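Local structure of alpha-1,3-glucanase (Streptomyces thermodiastaticus, 7C7D) at residues Ser304-Pro315 against Val327-Asp338. The protein hydrolyses alpha-1,3-glucan as the catalytic unit of a thermostable glycoside hydrolase family 87 enzyme. Sequence-based numbering, arbitrary orientation.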
loop_
_atom_site.group_PDB
_atom_site.type_symbol
_atom_site.label_atom_id
_atom_site.label_comp_id
_atom_site.label_asym_id
_atom_site.label_seq_id
_atom_site.Cartn_x
_atom_site.Cartn_y
_atom_site.Cartn_z
ATOM N N SER A 304 7.983 1.126 -18.826
ATOM C CA SER A 304 8.842 -0.032 -18.625
ATOM C C SER A 304 8.224 -0.990 -17.618
ATOM O O SER A 304 7.831 -0.561 -16.525
ATOM C CB SER A 304 10.223 0.409 -18.131
ATOM O OG SER A 304 11.151 -0.649 -18.272
ATOM N N PRO A 305 8.125 -2.287 -17.934
ATOM C CA PRO A 305 7.482 -3.259 -17.030
ATOM C C PRO A 305 8.425 -3.728 -15.926
ATOM O O PRO A 305 8.723 -4.911 -15.798
ATOM C CB PRO A 305 7.112 -4.392 -17.993
ATOM C CG PRO A 305 8.231 -4.374 -19.001
ATOM C CD PRO A 305 8.527 -2.906 -19.214
ATOM N N ASP A 306 8.886 -2.785 -15.103
ATOM C CA ASP A 306 9.924 -3.056 -14.105
ATOM C C ASP A 306 9.317 -3.627 -12.826
ATOM O O ASP A 306 9.506 -3.103 -11.729
ATOM C CB ASP A 306 10.698 -1.785 -13.778
ATOM C CG ASP A 306 11.262 -1.107 -14.994
ATOM O OD1 ASP A 306 11.657 -1.812 -15.951
ATOM O OD2 ASP A 306 11.323 0.144 -14.981
ATOM N N ASN A 307 8.616 -4.742 -12.987
ATOM C CA ASN A 307 7.655 -5.211 -12.001
ATOM C C ASN A 307 7.988 -6.626 -11.545
ATOM O O ASN A 307 8.756 -7.345 -12.186
ATOM C CB ASN A 307 6.255 -5.177 -12.619
ATOM C CG ASN A 307 5.876 -3.785 -13.093
ATOM O OD1 ASN A 307 6.359 -2.798 -12.551
ATOM N ND2 ASN A 307 5.004 -3.696 -14.093
ATOM N N PHE A 308 7.400 -7.030 -10.414
ATOM C CA PHE A 308 7.501 -8.425 -9.985
ATOM C C PHE A 308 6.631 -9.324 -10.866
ATOM O O PHE A 308 7.128 -10.278 -11.473
ATOM C CB PHE A 308 7.194 -8.526 -8.481
ATOM C CG PHE A 308 6.623 -9.851 -8.021
ATOM C CD1 PHE A 308 7.318 -11.048 -8.182
ATOM C CD2 PHE A 308 5.390 -9.892 -7.386
ATOM C CE1 PHE A 308 6.784 -12.258 -7.732
ATOM C CE2 PHE A 308 4.855 -11.089 -6.929
ATOM C CZ PHE A 308 5.543 -12.273 -7.096
ATOM N N VAL A 309 5.343 -9.008 -10.995
ATOM C CA VAL A 309 4.462 -9.694 -11.936
ATOM C C VAL A 309 3.866 -8.658 -12.875
ATOM O O VAL A 309 3.353 -7.626 -12.429
ATOM C CB VAL A 309 3.341 -10.477 -11.226
ATOM C CG1 VAL A 309 2.336 -11.003 -12.242
ATOM C CG2 VAL A 309 3.942 -11.614 -10.421
ATOM N N ASN A 310 3.949 -8.932 -14.175
ATOM C CA ASN A 310 3.394 -8.065 -15.205
ATOM C C ASN A 310 2.546 -8.929 -16.120
ATOM O O ASN A 310 3.081 -9.759 -16.858
ATOM C CB ASN A 310 4.521 -7.403 -15.990
ATOM C CG ASN A 310 4.046 -6.234 -16.806
ATOM O OD1 ASN A 310 3.784 -5.164 -16.263
ATOM N ND2 ASN A 310 3.953 -6.416 -18.119
ATOM N N GLY A 311 1.231 -8.734 -16.077
ATOM C CA GLY A 311 0.340 -9.444 -16.969
ATOM C C GLY A 311 -0.553 -10.454 -16.276
ATOM O O GLY A 311 -1.266 -10.135 -15.316
ATOM N N SER A 312 -0.508 -11.692 -16.746
ATOM C CA SER A 312 -1.494 -12.700 -16.390
ATOM C C SER A 312 -0.837 -13.903 -15.732
ATOM O O SER A 312 0.119 -14.472 -16.278
ATOM C CB SER A 312 -2.243 -13.149 -17.644
ATOM O OG SER A 312 -2.957 -14.346 -17.414
ATOM N N LEU A 313 -1.384 -14.312 -14.586
ATOM C CA LEU A 313 -1.016 -15.566 -13.951
ATOM C C LEU A 313 -2.004 -16.680 -14.269
ATOM O O LEU A 313 -1.848 -17.798 -13.766
ATOM C CB LEU A 313 -0.894 -15.393 -12.438
ATOM C CG LEU A 313 0.223 -14.458 -11.981
ATOM C CD1 LEU A 313 0.176 -14.286 -10.468
ATOM C CD2 LEU A 313 1.582 -14.980 -12.431
ATOM N N GLY A 314 -2.998 -16.404 -15.111
ATOM C CA GLY A 314 -3.976 -17.390 -15.497
ATOM C C GLY A 314 -4.973 -17.690 -14.397
ATOM O O GLY A 314 -4.925 -17.120 -13.306
ATOM N N PRO A 315 -5.899 -18.600 -14.680
ATOM C CA PRO A 315 -6.916 -18.970 -13.686
ATOM C C PRO A 315 -6.370 -19.900 -12.611
ATOM O O PRO A 315 -5.463 -20.701 -12.841
ATOM C CB PRO A 315 -7.970 -19.701 -14.526
ATOM C CG PRO A 315 -7.177 -20.285 -15.673
ATOM C CD PRO A 315 -6.116 -19.255 -15.983
ATOM N N VAL A 327 10.753 -2.594 -6.734
ATOM C CA VAL A 327 10.277 -2.689 -8.109
ATOM C C VAL A 327 9.433 -1.455 -8.400
ATOM O O VAL A 327 9.259 -0.592 -7.529
ATOM C CB VAL A 327 9.515 -4.005 -8.367
ATOM C CG1 VAL A 327 10.460 -5.186 -8.243
ATOM C CG2 VAL A 327 8.345 -4.180 -7.386
ATOM N N LYS A 328 8.912 -1.347 -9.623
ATOM C CA LYS A 328 8.019 -0.235 -9.944
ATOM C C LYS A 328 6.615 -0.538 -9.431
ATOM O O LYS A 328 6.116 0.132 -8.522
ATOM C CB LYS A 328 8.027 0.049 -11.450
ATOM C CG LYS A 328 7.194 1.270 -11.820
ATOM C CD LYS A 328 7.065 1.473 -13.311
ATOM C CE LYS A 328 6.198 0.413 -13.948
ATOM N NZ LYS A 328 5.772 0.819 -15.323
ATOM N N VAL A 329 5.971 -1.552 -10.006
ATOM C CA VAL A 329 4.709 -2.085 -9.508
ATOM C C VAL A 329 4.969 -3.489 -8.987
ATOM O O VAL A 329 5.683 -4.272 -9.621
ATOM C CB VAL A 329 3.622 -2.096 -10.602
ATOM C CG1 VAL A 329 2.324 -2.716 -10.079
ATOM C CG2 VAL A 329 3.373 -0.691 -11.095
ATOM N N GLY A 330 4.401 -3.816 -7.826
ATOM C CA GLY A 330 4.504 -5.186 -7.362
ATOM C C GLY A 330 3.828 -6.161 -8.307
ATOM O O GLY A 330 4.478 -7.039 -8.883
ATOM N N LEU A 331 2.519 -6.017 -8.490
ATOM C CA LEU A 331 1.757 -6.863 -9.405
ATOM C C LEU A 331 0.893 -5.966 -10.273
ATOM O O LEU A 331 -0.058 -5.346 -9.782
ATOM C CB LEU A 331 0.899 -7.889 -8.662
ATOM C CG LEU A 331 1.632 -8.928 -7.804
ATOM C CD1 LEU A 331 1.882 -8.426 -6.381
ATOM C CD2 LEU A 331 0.858 -10.241 -7.768
ATOM N N TRP A 332 1.245 -5.883 -11.549
ATOM C CA TRP A 332 0.456 -5.172 -12.539
ATOM C C TRP A 332 -0.272 -6.257 -13.315
ATOM O O TRP A 332 0.327 -6.948 -14.140
ATOM C CB TRP A 332 1.382 -4.353 -13.429
ATOM C CG TRP A 332 0.627 -3.514 -14.367
ATOM C CD1 TRP A 332 -0.009 -2.346 -14.079
ATOM C CD2 TRP A 332 0.374 -3.789 -15.745
ATOM N NE1 TRP A 332 -0.626 -1.862 -15.201
ATOM C CE2 TRP A 332 -0.404 -2.729 -16.241
ATOM C CE3 TRP A 332 0.741 -4.823 -16.612
ATOM C CZ2 TRP A 332 -0.822 -2.668 -17.567
ATOM C CZ3 TRP A 332 0.333 -4.761 -17.928
ATOM C CH2 TRP A 332 -0.441 -3.690 -18.395
ATOM N N LEU A 333 -1.554 -6.444 -13.013
ATOM C CA LEU A 333 -2.298 -7.614 -13.459
ATOM C C LEU A 333 -3.297 -7.230 -14.540
ATOM O O LEU A 333 -4.070 -6.277 -14.378
ATOM C CB LEU A 333 -3.006 -8.283 -12.279
ATOM C CG LEU A 333 -2.035 -8.890 -11.255
ATOM C CD1 LEU A 333 -2.698 -9.106 -9.892
ATOM C CD2 LEU A 333 -1.441 -10.198 -11.777
ATOM N N THR A 334 -3.275 -7.979 -15.638
ATOM C CA THR A 334 -4.183 -7.769 -16.752
ATOM C C THR A 334 -4.607 -9.125 -17.283
ATOM O O THR A 334 -3.977 -10.144 -17.001
ATOM C CB THR A 334 -3.484 -7.038 -17.905
ATOM O OG1 THR A 334 -2.349 -7.805 -18.343
ATOM C CG2 THR A 334 -3.025 -5.660 -17.469
ATOM N N GLY A 335 -5.675 -9.129 -18.075
ATOM C CA GLY A 335 -6.074 -10.361 -18.728
ATOM C C GLY A 335 -6.681 -11.347 -17.745
ATOM O O GLY A 335 -7.314 -10.975 -16.753
ATOM N N THR A 336 -6.475 -12.630 -18.022
ATOM C CA THR A 336 -7.121 -13.672 -17.232
ATOM C C THR A 336 -6.349 -13.920 -15.943
ATOM O O THR A 336 -5.198 -14.368 -15.976
ATOM C CB THR A 336 -7.220 -14.959 -18.042
ATOM O OG1 THR A 336 -7.954 -14.698 -19.240
ATOM C CG2 THR A 336 -7.928 -16.051 -17.239
ATOM N N ASN A 337 -6.992 -13.641 -14.813
ATOM C CA ASN A 337 -6.461 -13.957 -13.494
ATOM C C ASN A 337 -7.571 -14.521 -12.621
ATOM O O ASN A 337 -7.628 -14.257 -11.418
ATOM C CB ASN A 337 -5.833 -12.728 -12.838
ATOM C CG ASN A 337 -4.487 -12.386 -13.432
ATOM O OD1 ASN A 337 -3.520 -13.135 -13.273
ATOM N ND2 ASN A 337 -4.414 -11.252 -14.122
ATOM N N ASP A 338 -8.469 -15.309 -13.218
ATOM C CA ASP A 338 -9.692 -15.712 -12.529
ATOM C C ASP A 338 -9.363 -16.373 -11.203
ATOM O O ASP A 338 -8.549 -17.298 -11.142
ATOM C CB ASP A 338 -10.464 -16.735 -13.369
ATOM C CG ASP A 338 -10.931 -16.201 -14.711
ATOM O OD1 ASP A 338 -10.606 -15.064 -15.090
ATOM O OD2 ASP A 338 -11.630 -16.968 -15.409
HETATM O O HOH W 1 3.788 -1.308 -15.472
HETATM O O HOH W 2 -5.729 -16.956 -10.719
#
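F308 and V309 pack on L331, and V309 also on L333, on the inner side of two neighbouring coils of a right-handed parallel beta-helix, the fold of pectate lyase-like proteins. L331 lies alongside F308, its CG 3.9 Å from F308 CD2 and its CD1 at the ring edge, in plane; V309 CG2 sits over the centre of the same ring. With V309 CG1 anti to the backbone N (chi1 172°), that branch reaches L333 CD2 of the next coil. L355 and L357 of strand 355-357 continue this apolar stack. Strands 309-311 and 331-333 run parallel, axes 4.8 Å apart, laced by the hydrogen bonds V309 N to G330 O, W332 N to V309 O, G311 N to W332 O and T334 N to G311 O. On the other face, the N310 amide lies beside the W332 indole, planes 15° apart and OD1 3.1 Å from W332 CE3, while N310 ND2 bonds to D278 of the preceding coil. N307 OD1 accepts a hydrogen bond from V329 N (2.9 Å), which approaches from above the amide carbonyl plane, and N307 ND2 donates hydrogen bonds to N310 OD1 and a water shared with K328 NZ. With an alanine here, V329 N would probably lose its acceptor, and N310 OD1 and the shared water their donor. K328 NZ also bonds to S304 O (2.8 Å) and V301 O. At the far end, N337 OD1 accepts a hydrogen bond from L313 N (2.8 Å), and S312 OG donates to T336 O (2.7 Å). Beyond the strands, asparagine, serine and lysine side chains thus add to main-chain bonds such as K328 N to D306 O, which probably helps hold the coils in register through the turns as well.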